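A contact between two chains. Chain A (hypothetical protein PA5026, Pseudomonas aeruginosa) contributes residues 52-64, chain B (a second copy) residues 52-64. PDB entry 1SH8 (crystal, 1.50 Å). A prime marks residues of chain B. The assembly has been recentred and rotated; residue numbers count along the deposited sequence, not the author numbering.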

# COMPACT_ATOMS: atom_id res chain seq x y z
N MET A 52 6.17 -9.90 7.43
CA MET A 52 6.32 -8.75 6.55
C MET A 52 5.30 -7.67 6.83
O MET A 52 4.12 -7.94 7.01
CB MET A 52 6.22 -9.18 5.07
CG MET A 52 6.55 -8.06 4.06
SD MET A 52 6.82 -8.65 2.36
CE MET A 52 5.81 -7.81 1.51
N TYR A 53 5.78 -6.43 6.87
CA TYR A 53 4.91 -5.29 7.12
C TYR A 53 3.91 -5.16 5.96
O TYR A 53 4.27 -5.35 4.80
CB TYR A 53 5.73 -4.01 7.26
CG TYR A 53 4.88 -2.76 7.34
CD1 TYR A 53 3.87 -2.65 8.30
CD2 TYR A 53 5.03 -1.72 6.43
CE1 TYR A 53 3.03 -1.54 8.34
CE2 TYR A 53 4.19 -0.61 6.45
CZ TYR A 53 3.19 -0.54 7.41
OH TYR A 53 2.32 0.53 7.42
N ALA A 54 2.66 -4.83 6.28
CA ALA A 54 1.61 -4.68 5.28
C ALA A 54 1.98 -3.77 4.11
O ALA A 54 1.60 -4.04 2.97
CB ALA A 54 0.33 -4.17 5.94
N GLY A 55 2.71 -2.70 4.40
CA GLY A 55 3.13 -1.75 3.37
C GLY A 55 4.08 -2.37 2.36
O GLY A 55 4.07 -2.00 1.18
N ALA A 56 4.90 -3.31 2.82
CA ALA A 56 5.84 -3.99 1.94
C ALA A 56 5.05 -4.95 1.05
O ALA A 56 5.33 -5.08 -0.14
CB ALA A 56 6.87 -4.75 2.76
N LEU A 57 4.05 -5.62 1.63
CA LEU A 57 3.21 -6.53 0.87
C LEU A 57 2.47 -5.74 -0.20
O LEU A 57 2.37 -6.16 -1.36
CB LEU A 57 2.21 -7.25 1.79
CG LEU A 57 2.81 -8.35 2.67
CD1 LEU A 57 1.83 -8.76 3.77
CD2 LEU A 57 3.17 -9.55 1.79
N PHE A 58 1.96 -4.57 0.17
CA PHE A 58 1.24 -3.73 -0.79
C PHE A 58 2.14 -3.33 -1.95
O PHE A 58 1.75 -3.40 -3.11
CB PHE A 58 0.71 -2.46 -0.13
CG PHE A 58 -0.01 -1.55 -1.09
CD1 PHE A 58 -1.39 -1.67 -1.30
CD2 PHE A 58 0.69 -0.58 -1.81
CE1 PHE A 58 -2.05 -0.84 -2.23
CE2 PHE A 58 0.04 0.24 -2.73
CZ PHE A 58 -1.33 0.11 -2.94
N THR A 59 3.35 -2.89 -1.63
CA THR A 59 4.29 -2.47 -2.65
C THR A 59 4.59 -3.60 -3.63
O THR A 59 4.61 -3.40 -4.84
CB THR A 59 5.58 -1.93 -2.01
OG1 THR A 59 5.27 -0.79 -1.21
CG2 THR A 59 6.59 -1.52 -3.07
N LEU A 60 4.80 -4.80 -3.09
CA LEU A 60 5.09 -5.96 -3.94
C LEU A 60 3.91 -6.27 -4.86
O LEU A 60 4.09 -6.57 -6.04
CB LEU A 60 5.39 -7.19 -3.08
CG LEU A 60 5.61 -8.48 -3.87
CD1 LEU A 60 6.84 -8.32 -4.77
CD2 LEU A 60 5.80 -9.65 -2.91
N ALA A 61 2.70 -6.21 -4.31
CA ALA A 61 1.48 -6.51 -5.07
C ALA A 61 1.11 -5.43 -6.08
O ALA A 61 0.53 -5.72 -7.12
CB ALA A 61 0.32 -6.73 -4.11
N GLU A 62 1.45 -4.18 -5.77
CA GLU A 62 1.12 -3.04 -6.63
C GLU A 62 2.07 -2.80 -7.81
O GLU A 62 1.63 -2.45 -8.91
CB GLU A 62 1.06 -1.78 -5.76
CG GLU A 62 0.48 -0.52 -6.41
CD GLU A 62 1.42 0.17 -7.41
OE1 GLU A 62 2.65 0.14 -7.22
OE2 GLU A 62 0.90 0.77 -8.38
N LEU A 63 3.36 -2.99 -7.58
CA LEU A 63 4.37 -2.72 -8.60
C LEU A 63 4.24 -3.46 -9.93
O LEU A 63 4.66 -2.93 -10.97
CB LEU A 63 5.78 -2.93 -8.02
CG LEU A 63 6.85 -2.08 -8.71
CD1 LEU A 63 6.58 -0.61 -8.44
CD2 LEU A 63 8.22 -2.47 -8.19
N PRO A 64 3.67 -4.68 -9.94
CA PRO A 64 3.54 -5.37 -11.23
C PRO A 64 2.83 -4.54 -12.30
O PRO A 64 3.08 -4.71 -13.49
CB PRO A 64 2.78 -6.64 -10.87
CG PRO A 64 3.35 -6.96 -9.51
CD PRO A 64 3.35 -5.59 -8.83
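Chain B (52-64) MYAGALFTLAELP

How does the chain B stretch lie on chain A? It approaches as a helix, running from Ala54′ through Pro64′ with a kink at Pro64′, where the proline nitrogen has no hydrogen to give to the turn before. Tyr53′ precedes it at the N-cap position in an extended conformation, phi/psi -63/141°, and its carbonyl O accepts from Ala56′ N at 2.9 Å, opening the first turn. Chain A begins its helix in the same way, with Tyr53 at the N-cap position. The two helices run roughly antiparallel, their N-to-C directions 149° apart, and their axes come within 9.1 Å. The register is reciprocal: Gly55 CA lies 5.3 Å from Thr59′ CA, and Thr59 CA lies 5.3 Å from Gly55′ CA. Each stretch therefore sets the beginning of its helix beside the later turns of the other, and almost every contact occurs twice.

What fills the middle of the contact? Phe58′ meets its own counterpart there, and the pair covers more surface than any other residues of the two stretches. Both side chains leave the backbone toward the partner with chi1 in t. Their rings lie nearly parallel, at 13°, but they are slid so far that they barely overlap. The slide brings a beta carbon over each ring face instead: Phe58′ CB sits 3.7 Å from the centroid of the Phe58 ring, and Phe58 CB sits 3.7 Å from that of Phe58′. The closest atoms of the pair, Phe58 CD1 and Phe58′ CD1, are 3.3 Å apart. On chain A, Phe58′ also packs against the first turn of the helix, its CE2 lying 3.7 Å from Gly55 CA and 4.0 Å from Ala54 CB.

What makes room for the helices to come so close? Gly55 and Gly55′ present bare alpha carbons at the crossing. Phe58 CD2 rests 3.7 Å from Gly55′ CA, and Thr59′ OG1 comes to 4.0 Å from Gly55 CA. An ideal CB on Gly55′ would fall 2.8 Å from Thr59 OG1, a clash, and would also strike the Tyr53′ ring of its own chain at CE2, 2.5 Å away. The threonine hydroxyl is occupied within its own helix, where Thr59′ OG1 donates to Gly55′ O at 2.9 Å.

How are the flanks of this packing held? Tyr53′ does it with a side chain that starts sideways, chi1 in t, but brings its end nearer to chain A. There Tyr53′ OH donates a hydrogen bond to Glu62 OE1 at 2.6 Å, and the reciprocal bond joins Tyr53 OH to Glu62′ OE1, also at 2.6 Å. In both cases the carboxylate oxygen lies at the ring edge, near its plane, where a phenol hydroxyl can readily direct its hydrogen. Apolar contacts flank this link: Leu63′ CD2 lies 4.3 Å from Tyr53 CZ, and Glu62′ CG approaches Ala54 CB at 3.9 Å.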

# COMPACT_ATOMS: atom_id res chain seq x y z
N MET B 52 2.92 11.45 -4.82
CA MET B 52 3.25 10.40 -3.84
C MET B 52 2.99 9.00 -4.38
O MET B 52 1.94 8.72 -4.96
CB MET B 52 2.46 10.61 -2.54
CG MET B 52 2.87 9.67 -1.40
SD MET B 52 2.16 10.10 0.23
CE MET B 52 3.18 11.55 0.65
N TYR B 53 3.97 8.12 -4.18
CA TYR B 53 3.85 6.73 -4.62
C TYR B 53 2.69 6.05 -3.87
O TYR B 53 2.48 6.29 -2.68
CB TYR B 53 5.16 5.98 -4.36
CG TYR B 53 5.07 4.50 -4.65
CD1 TYR B 53 4.62 4.04 -5.89
CD2 TYR B 53 5.35 3.56 -3.66
CE1 TYR B 53 4.44 2.68 -6.13
CE2 TYR B 53 5.18 2.20 -3.90
CZ TYR B 53 4.72 1.76 -5.13
OH TYR B 53 4.48 0.42 -5.34
N ALA B 54 1.95 5.22 -4.59
CA ALA B 54 0.81 4.51 -4.00
C ALA B 54 1.16 3.76 -2.71
O ALA B 54 0.35 3.71 -1.79
CB ALA B 54 0.22 3.53 -5.03
N GLY B 55 2.36 3.19 -2.66
CA GLY B 55 2.77 2.46 -1.47
C GLY B 55 2.93 3.34 -0.24
O GLY B 55 2.73 2.88 0.88
N ALA B 56 3.31 4.60 -0.45
CA ALA B 56 3.48 5.53 0.66
C ALA B 56 2.09 5.94 1.15
O ALA B 56 1.86 6.07 2.36
CB ALA B 56 4.27 6.76 0.20
N LEU B 57 1.17 6.14 0.21
CA LEU B 57 -0.20 6.50 0.57
C LEU B 57 -0.82 5.33 1.34
O LEU B 57 -1.53 5.53 2.33
CB LEU B 57 -1.02 6.81 -0.68
CG LEU B 57 -0.69 8.15 -1.37
CD1 LEU B 57 -1.29 8.17 -2.77
CD2 LEU B 57 -1.25 9.31 -0.53
N PHE B 58 -0.54 4.10 0.90
CA PHE B 58 -1.06 2.93 1.59
C PHE B 58 -0.55 2.88 3.02
O PHE B 58 -1.32 2.63 3.95
CB PHE B 58 -0.64 1.64 0.89
CG PHE B 58 -1.02 0.40 1.65
CD1 PHE B 58 -2.26 -0.20 1.47
CD2 PHE B 58 -0.14 -0.14 2.59
CE1 PHE B 58 -2.64 -1.32 2.23
CE2 PHE B 58 -0.50 -1.25 3.36
CZ PHE B 58 -1.75 -1.84 3.17
N THR B 59 0.75 3.11 3.19
CA THR B 59 1.36 3.08 4.50
C THR B 59 0.72 4.11 5.43
O THR B 59 0.45 3.84 6.60
CB THR B 59 2.89 3.31 4.39
OG1 THR B 59 3.46 2.24 3.60
CG2 THR B 59 3.55 3.32 5.76
N LEU B 60 0.46 5.30 4.89
CA LEU B 60 -0.18 6.36 5.66
C LEU B 60 -1.57 5.93 6.11
O LEU B 60 -1.99 6.23 7.23
CB LEU B 60 -0.30 7.63 4.81
CG LEU B 60 -1.01 8.83 5.44
CD1 LEU B 60 -0.28 9.26 6.72
CD2 LEU B 60 -1.08 9.97 4.43
N ALA B 61 -2.29 5.22 5.24
CA ALA B 61 -3.64 4.76 5.54
C ALA B 61 -3.66 3.55 6.48
O ALA B 61 -4.61 3.36 7.24
CB ALA B 61 -4.37 4.42 4.25
N GLU B 62 -2.62 2.73 6.42
CA GLU B 62 -2.53 1.51 7.22
C GLU B 62 -2.16 1.75 8.69
O GLU B 62 -2.76 1.14 9.59
CB GLU B 62 -1.50 0.57 6.58
CG GLU B 62 -1.41 -0.85 7.15
CD GLU B 62 -0.65 -0.96 8.47
OE1 GLU B 62 0.20 -0.10 8.77
OE2 GLU B 62 -0.89 -1.95 9.19
N LEU B 63 -1.19 2.62 8.93
CA LEU B 63 -0.72 2.89 10.29
C LEU B 63 -1.75 3.31 11.32
O LEU B 63 -1.64 2.91 12.48
CB LEU B 63 0.43 3.91 10.25
CG LEU B 63 1.71 3.29 9.67
CD1 LEU B 63 2.78 4.35 9.49
CD2 LEU B 63 2.21 2.17 10.59
N PRO B 64 -2.75 4.11 10.94
CA PRO B 64 -3.75 4.51 11.94
C PRO B 64 -4.43 3.29 12.56
O PRO B 64 -4.91 3.35 13.70
CB PRO B 64 -4.71 5.37 11.14
CG PRO B 64 -3.81 6.01 10.13
CD PRO B 64 -2.96 4.84 9.68